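Local coordinates for protein cysteine desulfurase (Thermococcus onnurineus, PDB 5B89) that probably catalyses the pyridoxal-phosphate-dependent transfer of sulfur from L-cysteine to a sulfur carrier, releasing L-alanine, at residues B[80-83]-B[84-88]; B[278-281]-B[282-286]; B[299-302]-B[303-307]. All coordinates share one frame; numbering follows the deposited sequence.

Interactions 1, 2 and 3 follow one another along a chain of the class-V aminotransferase family. Interaction 1 lies on helix 73-93. Interaction 2 lies in the loop between strand 274-277 and helix 291-307, and interaction 3 is near the end of that helix. Interaction 1 sits between the others, its centre about 15 Å from each. E285 of interaction 2 forms a salt bridge with R86 and a probable hydrogen bond with Y82, and I88 packs on I301 and R302 of interaction 3. Interactions 2 and 3 do not touch; their centres are about 27 Å apart. Helix 73-93 thus ties a loop near a bound pyridoxal phosphate to the helix that follows it.

Interaction 1. Residues B[80-83]-B[84-88]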
ATOM      1  N   HIS B  80      18.872  -3.342   4.253  1.00 12.24           N
ATOM      2  CA  HIS B  80      19.748  -2.143   4.048  1.00 13.59           C
ATOM      3  C   HIS B  80      19.167  -1.230   3.048  1.00 11.74           C
ATOM      4  O   HIS B  80      19.125   0.003   3.311  1.00 13.97           O
ATOM      5  CB  HIS B  80      21.114  -2.614   3.600  1.00 15.29           C
ATOM      6  CG  HIS B  80      22.001  -1.587   2.912  1.00 21.94           C
ATOM      7  ND1 HIS B  80      22.693  -0.634   3.636  1.00 30.20           N
ATOM      8  CD2 HIS B  80      22.280  -1.345   1.608  1.00 26.31           C
ATOM      9  CE1 HIS B  80      23.345   0.157   2.801  1.00 29.30           C
ATOM     10  NE2 HIS B  80      23.121  -0.258   1.564  1.00 32.78           N
ATOM     11  N   LYS B  81      18.671  -1.700   1.887  1.00 11.65           N
ATOM     12  CA  LYS B  81      18.130  -0.829   0.850  1.00 11.08           C
ATOM     13  C   LYS B  81      16.797  -0.196   1.338  1.00 12.50           C
ATOM     14  O   LYS B  81      16.505   0.983   0.967  1.00 12.63           O
ATOM     15  CB  LYS B  81      17.947  -1.569  -0.481  1.00 13.41           C
ATOM     16  CG  LYS B  81      19.287  -1.915  -1.098  1.00 15.62           C
ATOM     17  CD  LYS B  81      20.066  -0.764  -1.606  1.00 16.26           C
ATOM     18  CE  LYS B  81      19.485  -0.154  -2.770  1.00 19.53           C
ATOM     19  NZ  LYS B  81      20.270   0.984  -3.362  1.00 21.63           N
ATOM     20  N   TYR B  82      15.980  -0.876   2.096  1.00 11.15           N
ATOM     21  CA  TYR B  82      14.741  -0.308   2.633  1.00 11.07           C
ATOM     22  C   TYR B  82      15.049   0.834   3.633  1.00 12.76           C
ATOM     23  O   TYR B  82      14.475   1.903   3.536  1.00 12.31           O
ATOM     24  CB  TYR B  82      13.880  -1.414   3.295  1.00 11.63           C
ATOM     25  CG  TYR B  82      12.553  -0.977   3.861  1.00 10.60           C
ATOM     26  CD1 TYR B  82      11.597  -0.398   3.014  1.00 11.57           C
ATOM     27  CD2 TYR B  82      12.222  -1.098   5.168  1.00 10.58           C
ATOM     28  CE1 TYR B  82      10.404  -0.036   3.494  1.00 11.52           C
ATOM     29  CE2 TYR B  82      10.975  -0.683   5.636  1.00 12.53           C
ATOM     30  CZ  TYR B  82      10.116  -0.107   4.772  1.00 10.84           C
ATOM     31  OH  TYR B  82       8.843   0.326   5.203  1.00 13.54           O
ATOM     32  N   GLU B  83      15.973   0.593   4.548  1.00 11.57           N
ATOM     33  CA  GLU B  83      16.455   1.655   5.484  1.00 12.80           C
ATOM     34  C   GLU B  83      17.069   2.764   4.690  1.00 11.48           C
ATOM     35  O   GLU B  83      16.810   3.973   5.043  1.00 11.15           O
ATOM     36  CB  GLU B  83      17.456   1.035   6.439  1.00 15.72           C
ATOM     37  CG  GLU B  83      16.897   0.071   7.426  1.00 20.30           C
ATOM     38  CD  GLU B  83      17.996  -0.598   8.279  1.00 27.29           C
ATOM     39  OE1 GLU B  83      19.226  -0.533   7.929  1.00 33.52           O
ATOM     40  OE2 GLU B  83      17.589  -1.291   9.212  1.00 31.20           O
ATOM     41  N   GLU B  84      17.916   2.518   3.709  1.00 10.56           N
ATOM     42  CA  GLU B  84      18.476   3.606   2.845  1.00 10.38           C
ATOM     43  C   GLU B  84      17.338   4.491   2.262  1.00 11.40           C
ATOM     44  O   GLU B  84      17.445   5.727   2.183  1.00 12.00           O
ATOM     45  CB  GLU B  84      19.399   3.089   1.801  1.00 13.96           C
ATOM     46  CG  GLU B  84      19.958   4.068   0.836  1.00 18.49           C
ATOM     47  CD  GLU B  84      20.553   3.441  -0.440  1.00 23.04           C
ATOM     48  OE1 GLU B  84      19.894   2.923  -1.371  1.00 18.52           O
ATOM     49  OE2 GLU B  84      21.822   3.552  -0.593  1.00 31.25           O
ATOM     50  N   SER B  85      16.275   3.843   1.775  1.00 10.94           N
ATOM     51  CA  SER B  85      15.197   4.530   1.103  1.00  9.36           C
ATOM     52  C   SER B  85      14.482   5.387   2.155  1.00 10.04           C
ATOM     53  O   SER B  85      14.153   6.513   1.787  1.00 10.28           O
ATOM     54  CB  SER B  85      14.233   3.422   0.559  1.00 10.82           C
ATOM     55  OG  SER B  85      14.866   2.662  -0.454  1.00 12.16           O
ATOM     56  N   ARG B  86      14.264   4.939   3.362  1.00 10.22           N
ATOM     57  CA  ARG B  86      13.648   5.764   4.348  1.00  8.76           C
ATOM     58  C   ARG B  86      14.542   6.985   4.653  1.00 10.27           C
ATOM     59  O   ARG B  86      14.050   8.047   4.832  1.00 10.79           O
ATOM     60  CB  ARG B  86      13.429   5.020   5.649  1.00  8.99           C
ATOM     61  CG  ARG B  86      12.466   5.696   6.604  1.00  9.71           C
ATOM     62  CD  ARG B  86      12.437   5.080   7.984  1.00 10.09           C
ATOM     63  NE  ARG B  86      12.140   3.661   7.985  1.00 10.23           N
ATOM     64  CZ  ARG B  86      10.941   3.147   7.850  1.00 10.91           C
ATOM     65  NH1 ARG B  86       9.862   3.875   7.681  1.00 11.42           N
ATOM     66  NH2 ARG B  86      10.841   1.839   7.856  1.00 13.57           N
ATOM     67  N   LYS B  87      15.847   6.772   4.752  1.00 10.04           N
ATOM     68  CA  LYS B  87      16.759   7.948   4.965  1.00 10.58           C
ATOM     69  C   LYS B  87      16.668   8.899   3.839  1.00 11.15           C
ATOM     70  O   LYS B  87      16.754  10.143   4.063  1.00 11.66           O
ATOM     71  CB  LYS B  87      18.202   7.421   5.207  1.00 12.64           C
ATOM     72  CG  LYS B  87      19.136   8.563   5.643  1.00 18.44           C
ATOM     73  CD  LYS B  87      18.837   9.107   7.011  1.00 22.61           C
ATOM     74  CE  LYS B  87      19.921  10.108   7.352  1.00 29.17           C
ATOM     75  NZ  LYS B  87      19.511  10.738   8.604  1.00 33.08           N
ATOM     76  N   ILE B  88      16.649   8.467   2.592  1.00  9.14           N
ATOM     77  CA  ILE B  88      16.572   9.348   1.444  1.00  8.95           C
ATOM     78  C   ILE B  88      15.263  10.191   1.545  1.00 11.00           C
ATOM     79  O   ILE B  88      15.265  11.370   1.222  1.00 10.93           O
ATOM     80  CB  ILE B  88      16.714   8.559   0.102  1.00 10.95           C
ATOM     81  CG1 ILE B  88      18.168   8.109  -0.048  1.00 11.25           C
ATOM     82  CG2 ILE B  88      16.223   9.310  -1.080  1.00 11.47           C
ATOM     83  CD1 ILE B  88      18.339   7.003  -1.098  1.00 12.64           C
TER
HETATM   84  O   HOH W   1      23.298   1.027  -1.115  1.00 50.03           O
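The Y82 ring and the R86 guanidinium meet at a steep angle, their planes 81° apart, and NH2 of R86 approaches CE2 of Y82 obliquely, at 3.4 Å. Both side chains leave the helix with CG anti to the backbone N (chi1 -178° for Y82, -165° for R86), and this carries them out on the same side one turn apart. Their polar ends are held by E285, which is hydrogen-bonded to Y82 OH and forms a salt bridge with R86 NH1; the same NH1 also bonds I100 O. Elsewhere on the helix K81 and E84 run side by side: K81 bends at chi2 and chi3 and sets NZ 2.8 Å from E84 OE1, a salt bridge made on the syn side of the carboxylate. The other oxygen, E84 OE2, takes a hydrogen bond from a water 3.0 Å away, and that water also bonds H80 NE2. The carbonyl of K81 has two donors. S85 OG reaches K81 O at 2.7 Å, while S85 N reaches it from the opposite face of the carbonyl plane at 3.0 Å. S85 is buried against I295 and A298 of helix 291-307, and the carbonyl one turn back satisfies its hydroxyl. The i to i+4 backbone bonds and the serine hydroxyl turned back on the backbone are typical of an alpha-helix, here helix 73-93, with S85 and I88 buried and K81 and E84 more exposed.

Interaction 2. Residues B[278-281]-B[282-286]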
ATOM      1  N   THR B 278       6.630  -1.803  19.541  1.00 15.53           N
ATOM      2  CA  THR B 278       7.984  -1.302  19.360  1.00 15.00           C
ATOM      3  C   THR B 278       8.035   0.222  19.106  1.00 14.75           C
ATOM      4  O   THR B 278       7.006   0.898  19.247  1.00 15.94           O
ATOM      5  CB  THR B 278       8.711  -2.037  18.255  1.00 17.44           C
ATOM      6  OG1 THR B 278      10.126  -1.877  18.470  1.00 21.47           O
ATOM      7  CG2 THR B 278       8.260  -1.725  16.889  1.00 17.65           C
ATOM      8  N   GLU B 279       9.214   0.682  18.936  1.00 15.94           N
ATOM      9  CA  GLU B 279       9.451   2.130  18.733  1.00 17.66           C
ATOM     10  C   GLU B 279       9.197   2.539  17.278  1.00 15.11           C
ATOM     11  O   GLU B 279       9.288   1.730  16.331  1.00 14.83           O
ATOM     12  CB  GLU B 279      10.875   2.501  19.135  1.00 22.31           C
ATOM     13  CG  GLU B 279      11.287   2.175  20.599  1.00 28.99           C
ATOM     14  CD  GLU B 279      10.312   2.705  21.657  1.00 44.02           C
ATOM     15  OE1 GLU B 279      10.225   3.943  21.845  1.00 55.80           O
ATOM     16  OE2 GLU B 279       9.605   1.870  22.300  1.00 50.68           O
ATOM     17  N   PRO B 280       8.999   3.836  17.023  1.00 15.00           N
ATOM     18  CA  PRO B 280       8.961   4.359  15.624  1.00 15.27           C
ATOM     19  C   PRO B 280      10.234   4.161  14.896  1.00 14.01           C
ATOM     20  O   PRO B 280      11.334   4.174  15.496  1.00 15.72           O
ATOM     21  CB  PRO B 280       8.688   5.852  15.872  1.00 16.03           C
ATOM     22  CG  PRO B 280       7.997   5.905  17.162  1.00 17.50           C
ATOM     23  CD  PRO B 280       8.734   4.946  17.974  1.00 17.05           C
ATOM     24  N   PRO B 281      10.219   4.012  13.554  1.00 14.13           N
ATOM     25  CA  PRO B 281       8.992   4.093  12.740  1.00 14.49           C
ATOM     26  C   PRO B 281       8.266   2.742  12.594  1.00 15.52           C
ATOM     27  O   PRO B 281       7.110   2.729  12.179  1.00 15.61           O
ATOM     28  CB  PRO B 281       9.542   4.462  11.395  1.00 16.27           C
ATOM     29  CG  PRO B 281      10.922   3.902  11.351  1.00 15.16           C
ATOM     30  CD  PRO B 281      11.441   3.945  12.757  1.00 13.93           C
ATOM     31  N   GLU B 282       8.883   1.634  12.991  1.00 13.44           N
ATOM     32  CA  GLU B 282       8.253   0.293  12.846  1.00 15.09           C
ATOM     33  C   GLU B 282       7.005   0.174  13.625  1.00 14.19           C
ATOM     34  O   GLU B 282       6.102  -0.631  13.221  1.00 14.55           O
ATOM     35  CB  GLU B 282       9.239  -0.787  13.287  1.00 17.96           C
ATOM     36  CG  GLU B 282      10.392  -0.975  12.359  1.00 23.51           C
ATOM     37  CD  GLU B 282      11.529   0.061  12.538  1.00 31.69           C
ATOM     38  OE1 GLU B 282      11.516   0.838  13.549  1.00 28.56           O
ATOM     39  OE2 GLU B 282      12.453   0.080  11.678  1.00 51.98           O
ATOM     40  N   ARG B 283       6.767   0.934  14.722  1.00 13.45           N
ATOM     41  CA  ARG B 283       5.539   0.945  15.465  1.00 15.16           C
ATOM     42  C   ARG B 283       4.324   1.180  14.556  1.00 13.38           C
ATOM     43  O   ARG B 283       3.223   0.790  14.892  1.00 14.68           O
ATOM     44  CB  ARG B 283       5.582   2.074  16.556  1.00 17.18           C
ATOM     45  CG  ARG B 283       4.398   2.172  17.440  1.00 18.05           C
ATOM     46  CD  ARG B 283       4.424   3.356  18.437  1.00 22.66           C
ATOM     47  NE  ARG B 283       5.501   3.190  19.350  1.00 25.47           N
ATOM     48  CZ  ARG B 283       5.839   4.152  20.232  1.00 29.62           C
ATOM     49  NH1 ARG B 283       5.197   5.325  20.212  1.00 30.76           N
ATOM     50  NH2 ARG B 283       6.826   3.948  21.098  1.00 28.95           N
ATOM     51  N   PHE B 284       4.556   1.930  13.469  1.00 13.20           N
ATOM     52  CA  PHE B 284       3.466   2.400  12.588  1.00 14.53           C
ATOM     53  C   PHE B 284       3.286   1.570  11.338  1.00 15.85           C
ATOM     54  O   PHE B 284       2.335   1.879  10.585  1.00 17.68           O
ATOM     55  CB  PHE B 284       3.718   3.903  12.310  1.00 15.35           C
ATOM     56  CG  PHE B 284       3.790   4.727  13.560  1.00 16.71           C
ATOM     57  CD1 PHE B 284       2.762   4.748  14.403  1.00 19.29           C
ATOM     58  CD2 PHE B 284       4.889   5.458  13.864  1.00 15.62           C
ATOM     59  CE1 PHE B 284       2.835   5.488  15.583  1.00 21.00           C
ATOM     60  CE2 PHE B 284       4.937   6.264  15.029  1.00 17.41           C
ATOM     61  CZ  PHE B 284       3.918   6.233  15.878  1.00 19.22           C
ATOM     62  N   GLU B 285       4.175   0.612  11.073  1.00 13.62           N
ATOM     63  CA  GLU B 285       4.199  -0.081   9.819  1.00 13.47           C
ATOM     64  C   GLU B 285       3.801  -1.563  10.018  1.00 12.40           C
ATOM     65  O   GLU B 285       4.661  -2.368  10.349  1.00 15.97           O
ATOM     66  CB  GLU B 285       5.552   0.019   9.170  1.00 14.95           C
ATOM     67  CG  GLU B 285       5.908   1.417   8.762  1.00 15.40           C
ATOM     68  CD  GLU B 285       7.196   1.530   7.967  1.00 15.61           C
ATOM     69  OE1 GLU B 285       8.120   0.608   7.869  1.00 15.74           O
ATOM     70  OE2 GLU B 285       7.389   2.631   7.370  1.00 12.34           O
ATOM     71  N   ALA B 286       2.532  -1.848   9.776  1.00 12.45           N
ATOM     72  CA  ALA B 286       2.027  -3.183  10.036  1.00 11.93           C
ATOM     73  C   ALA B 286       2.195  -4.077   8.801  1.00 11.91           C
ATOM     74  O   ALA B 286       1.807  -3.653   7.706  1.00 13.42           O
ATOM     75  CB  ALA B 286       0.579  -3.074  10.411  1.00 12.76           C
TER
HETATM   76  O   HOH W   2      11.774  -0.452  16.103  1.00 45.28           O
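R283 NE donates to T278 O at 2.7 Å, and the bond is almost straight (176°). The oxygen lies in the guanidinium plane, and the nitrogen lies in the carbonyl plane. The arginine gets there with CG anti to its own N (chi1 -178°) and a bend at chi3. Its backbone N bonds E279 O at 3.1 Å, from above the carbonyl plane, so one residue grips two successive carbonyls. A longer salt bridge, 3.5 Å from E279 OE1 to R283 NH2, adds charge pairing; carboxylate and guanidinium planes stand 90° apart. F284 N bonds P281 O at 3.0 Å and closes the short 3-10 turn 282-284. A water links T278 OG1 to E282 OE1, to which it donates. The two prolines pack beside these bonds. P280 CD sits over the centre of the guanidinium face, 3.8 Å from R283 CZ. P280 CG touches F284 CE2 at 3.7 Å, and the F284 ring meets F257 edge-to-face. P281 follows a cis peptide bond, and its ring runs beside the E282 side chain. Beyond its partners Y82 and R86, E285 accepts from F102 N at OE2. A286 O accepts a hydrogen bond from ND2 of N105 of the second subunit. The in-plane NE bond and the face covered by P280 probably restrain rotation of the R283 guanidinium, with the E279 carboxylate nearby to offset its charge.

Interaction 3. Residues B[299-302]-B[303-307]; sequences AGIR and YIERI
E305 reaches back over the preceding turn to I301 and R302. Its CB lies 3.5 Å from I301 O, the carbonyl that also accepts the hydrogen bond from E305 N. CG comes closer still to that oxygen, at 3.2 Å. CG is anti to the carbonyl carbon of E305 (chi1 -71°), and beyond it the chain runs extended, so the carboxylate is carried back along the helix. At CD the nearest side-chain atom is CG2 of I301. The two oxygens then part. OE1 rests against I301 CG2 at 3.4 Å, a polar atom set on a methyl. OE2 takes the charge: R302 NH1 donates to it at 2.9 Å, with an angle of 155° at the hydrogen.

The salt bridge uses the syn lone pair of OE2. That oxygen lies in the guanidinium plane, at its edge, and the two flat groups are turned 37° against each other. R302 bends at chi2 to make this reach, and its CD also passes close to OE2, at 3.4 Å. Replacing E305 by an alanine would probably leave the R302 guanidinium without its charge partner and take away one of the groups packed on I301 CG2.

The backbone bonds of this turn run from Y303 N to A299 O and from I304 N to G300 O. The isoleucines face other helices: I301 packs on I88 and F92 of helix 73-93, and I304 on L309 and I312 of helix 309-329. Y303 OH is hydrogen-bonded to D30 OD2. The chemistry is that of a helix with two sides: the charges of R302 and E305 pair three residues apart on the more exposed side of the helix, while the isoleucines join neighbouring helices.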
ATOM      1  N   ALA B 299      14.682   6.061  -5.525  1.00  9.17           N
ATOM      2  CA  ALA B 299      15.260   6.314  -6.816  1.00 10.49           C
ATOM      3  C   ALA B 299      14.663   7.461  -7.487  1.00  9.78           C
ATOM      4  O   ALA B 299      15.406   8.236  -8.103  1.00 12.09           O
ATOM      5  CB  ALA B 299      15.145   5.020  -7.708  1.00 11.28           C
ATOM      6  N   GLY B 300      13.366   7.706  -7.386  1.00 10.08           N
ATOM      7  CA  GLY B 300      12.716   8.909  -7.953  1.00 10.02           C
ATOM      8  C   GLY B 300      13.219  10.131  -7.247  1.00 10.13           C
ATOM      9  O   GLY B 300      13.548  11.092  -7.994  1.00 10.03           O
ATOM     10  N   ILE B 301      13.351  10.096  -5.956  1.00  9.17           N
ATOM     11  CA  ILE B 301      13.884  11.272  -5.252  1.00  9.64           C
ATOM     12  C   ILE B 301      15.315  11.523  -5.672  1.00 10.75           C
ATOM     13  O   ILE B 301      15.677  12.730  -5.934  1.00 11.83           O
ATOM     14  CB  ILE B 301      13.739  11.055  -3.803  1.00 10.60           C
ATOM     15  CG1 ILE B 301      12.280  11.224  -3.364  1.00 10.71           C
ATOM     16  CG2 ILE B 301      14.611  12.052  -3.015  1.00 10.73           C
ATOM     17  CD1 ILE B 301      11.994  10.695  -2.006  1.00 12.00           C
ATOM     18  N   ARG B 302      16.159  10.512  -5.800  1.00 11.31           N
ATOM     19  CA  ARG B 302      17.491  10.779  -6.300  1.00 11.34           C
ATOM     20  C   ARG B 302      17.519  11.352  -7.725  1.00 11.27           C
ATOM     21  O   ARG B 302      18.355  12.168  -8.054  1.00 13.02           O
ATOM     22  CB  ARG B 302      18.332   9.517  -6.231  1.00 12.22           C
ATOM     23  CG  ARG B 302      18.738   9.177  -4.834  1.00 15.21           C
ATOM     24  CD  ARG B 302      19.772  10.179  -4.312  1.00 21.77           C
ATOM     25  NE  ARG B 302      20.537   9.619  -3.222  1.00 28.60           N
ATOM     26  CZ  ARG B 302      20.677  10.192  -2.064  1.00 30.52           C
ATOM     27  NH1 ARG B 302      20.056  11.345  -1.850  1.00 30.24           N
ATOM     28  NH2 ARG B 302      21.407   9.614  -1.122  1.00 28.48           N
ATOM     29  N   TYR B 303      16.595  10.923  -8.557  1.00 10.50           N
ATOM     30  CA  TYR B 303      16.500  11.428  -9.896  1.00 10.29           C
ATOM     31  C   TYR B 303      16.087  12.924  -9.860  1.00 12.42           C
ATOM     32  O   TYR B 303      16.604  13.713 -10.575  1.00 12.77           O
ATOM     33  CB  TYR B 303      15.505  10.551 -10.688  1.00 12.13           C
ATOM     34  CG  TYR B 303      15.448  10.772 -12.145  1.00 12.89           C
ATOM     35  CD1 TYR B 303      16.310  10.127 -12.987  1.00 14.40           C
ATOM     36  CD2 TYR B 303      14.503  11.576 -12.683  1.00 12.02           C
ATOM     37  CE1 TYR B 303      16.247  10.342 -14.338  1.00 15.73           C
ATOM     38  CE2 TYR B 303      14.438  11.802 -14.008  1.00 12.51           C
ATOM     39  CZ  TYR B 303      15.329  11.193 -14.843  1.00 13.74           C
ATOM     40  OH  TYR B 303      15.226  11.474 -16.155  1.00 14.79           O
ATOM     41  N   ILE B 304      15.146  13.229  -9.007  1.00 12.62           N
ATOM     42  CA  ILE B 304      14.662  14.593  -8.856  1.00 13.06           C
ATOM     43  C   ILE B 304      15.811  15.478  -8.327  1.00 12.84           C
ATOM     44  O   ILE B 304      15.943  16.582  -8.721  1.00 14.41           O
ATOM     45  CB  ILE B 304      13.463  14.643  -7.850  1.00 13.48           C
ATOM     46  CG1 ILE B 304      12.152  14.118  -8.434  1.00 16.49           C
ATOM     47  CG2 ILE B 304      13.198  16.044  -7.314  1.00 14.11           C
ATOM     48  CD1 ILE B 304      11.598  14.819  -9.636  1.00 17.86           C
ATOM     49  N   GLU B 305      16.607  14.939  -7.439  1.00 12.82           N
ATOM     50  CA  GLU B 305      17.772  15.719  -6.806  1.00 14.19           C
ATOM     51  C   GLU B 305      18.799  15.973  -7.882  1.00 14.92           C
ATOM     52  O   GLU B 305      19.414  17.125  -7.846  1.00 14.59           O
ATOM     53  CB  GLU B 305      18.327  14.964  -5.598  1.00 15.43           C
ATOM     54  CG  GLU B 305      17.331  15.025  -4.449  1.00 18.25           C
ATOM     55  CD  GLU B 305      17.665  14.151  -3.236  1.00 23.10           C
ATOM     56  OE1 GLU B 305      16.992  14.374  -2.144  1.00 22.09           O
ATOM     57  OE2 GLU B 305      18.474  13.210  -3.455  1.00 24.38           O
ATOM     58  N   ARG B 306      18.984  15.151  -8.859  1.00 14.04           N
ATOM     59  CA  ARG B 306      19.968  15.369  -9.912  1.00 15.23           C
ATOM     60  C   ARG B 306      19.504  16.490 -10.798  1.00 15.69           C
ATOM     61  O   ARG B 306      20.317  17.327 -11.295  1.00 15.93           O
ATOM     62  CB  ARG B 306      20.148  14.056 -10.735  1.00 19.50           C
ATOM     63  CG  ARG B 306      21.242  13.999 -11.734  1.00 26.80           C
ATOM     64  CD  ARG B 306      21.395  12.539 -12.310  1.00 27.38           C
ATOM     65  NE  ARG B 306      21.942  12.595 -13.666  1.00 34.97           N
ATOM     66  CZ  ARG B 306      21.227  12.516 -14.799  1.00 40.68           C
ATOM     67  NH1 ARG B 306      19.877  12.336 -14.840  1.00 37.99           N
ATOM     68  NH2 ARG B 306      21.876  12.615 -15.949  1.00 47.28           N
ATOM     69  N   ILE B 307      18.212  16.638 -11.062  1.00 12.59           N
ATOM     70  CA  ILE B 307      17.662  17.675 -11.838  1.00 13.50           C
ATOM     71  C   ILE B 307      17.675  18.946 -11.000  1.00 14.63           C
ATOM     72  O   ILE B 307      18.092  20.004 -11.516  1.00 16.27           O
ATOM     73  CB  ILE B 307      16.246  17.379 -12.252  1.00 15.10           C
ATOM     74  CG1 ILE B 307      16.210  16.101 -13.091  1.00 13.12           C
ATOM     75  CG2 ILE B 307      15.591  18.578 -12.908  1.00 15.15           C
ATOM     76  CD1 ILE B 307      14.811  15.542 -13.161  1.00 14.05           C
TER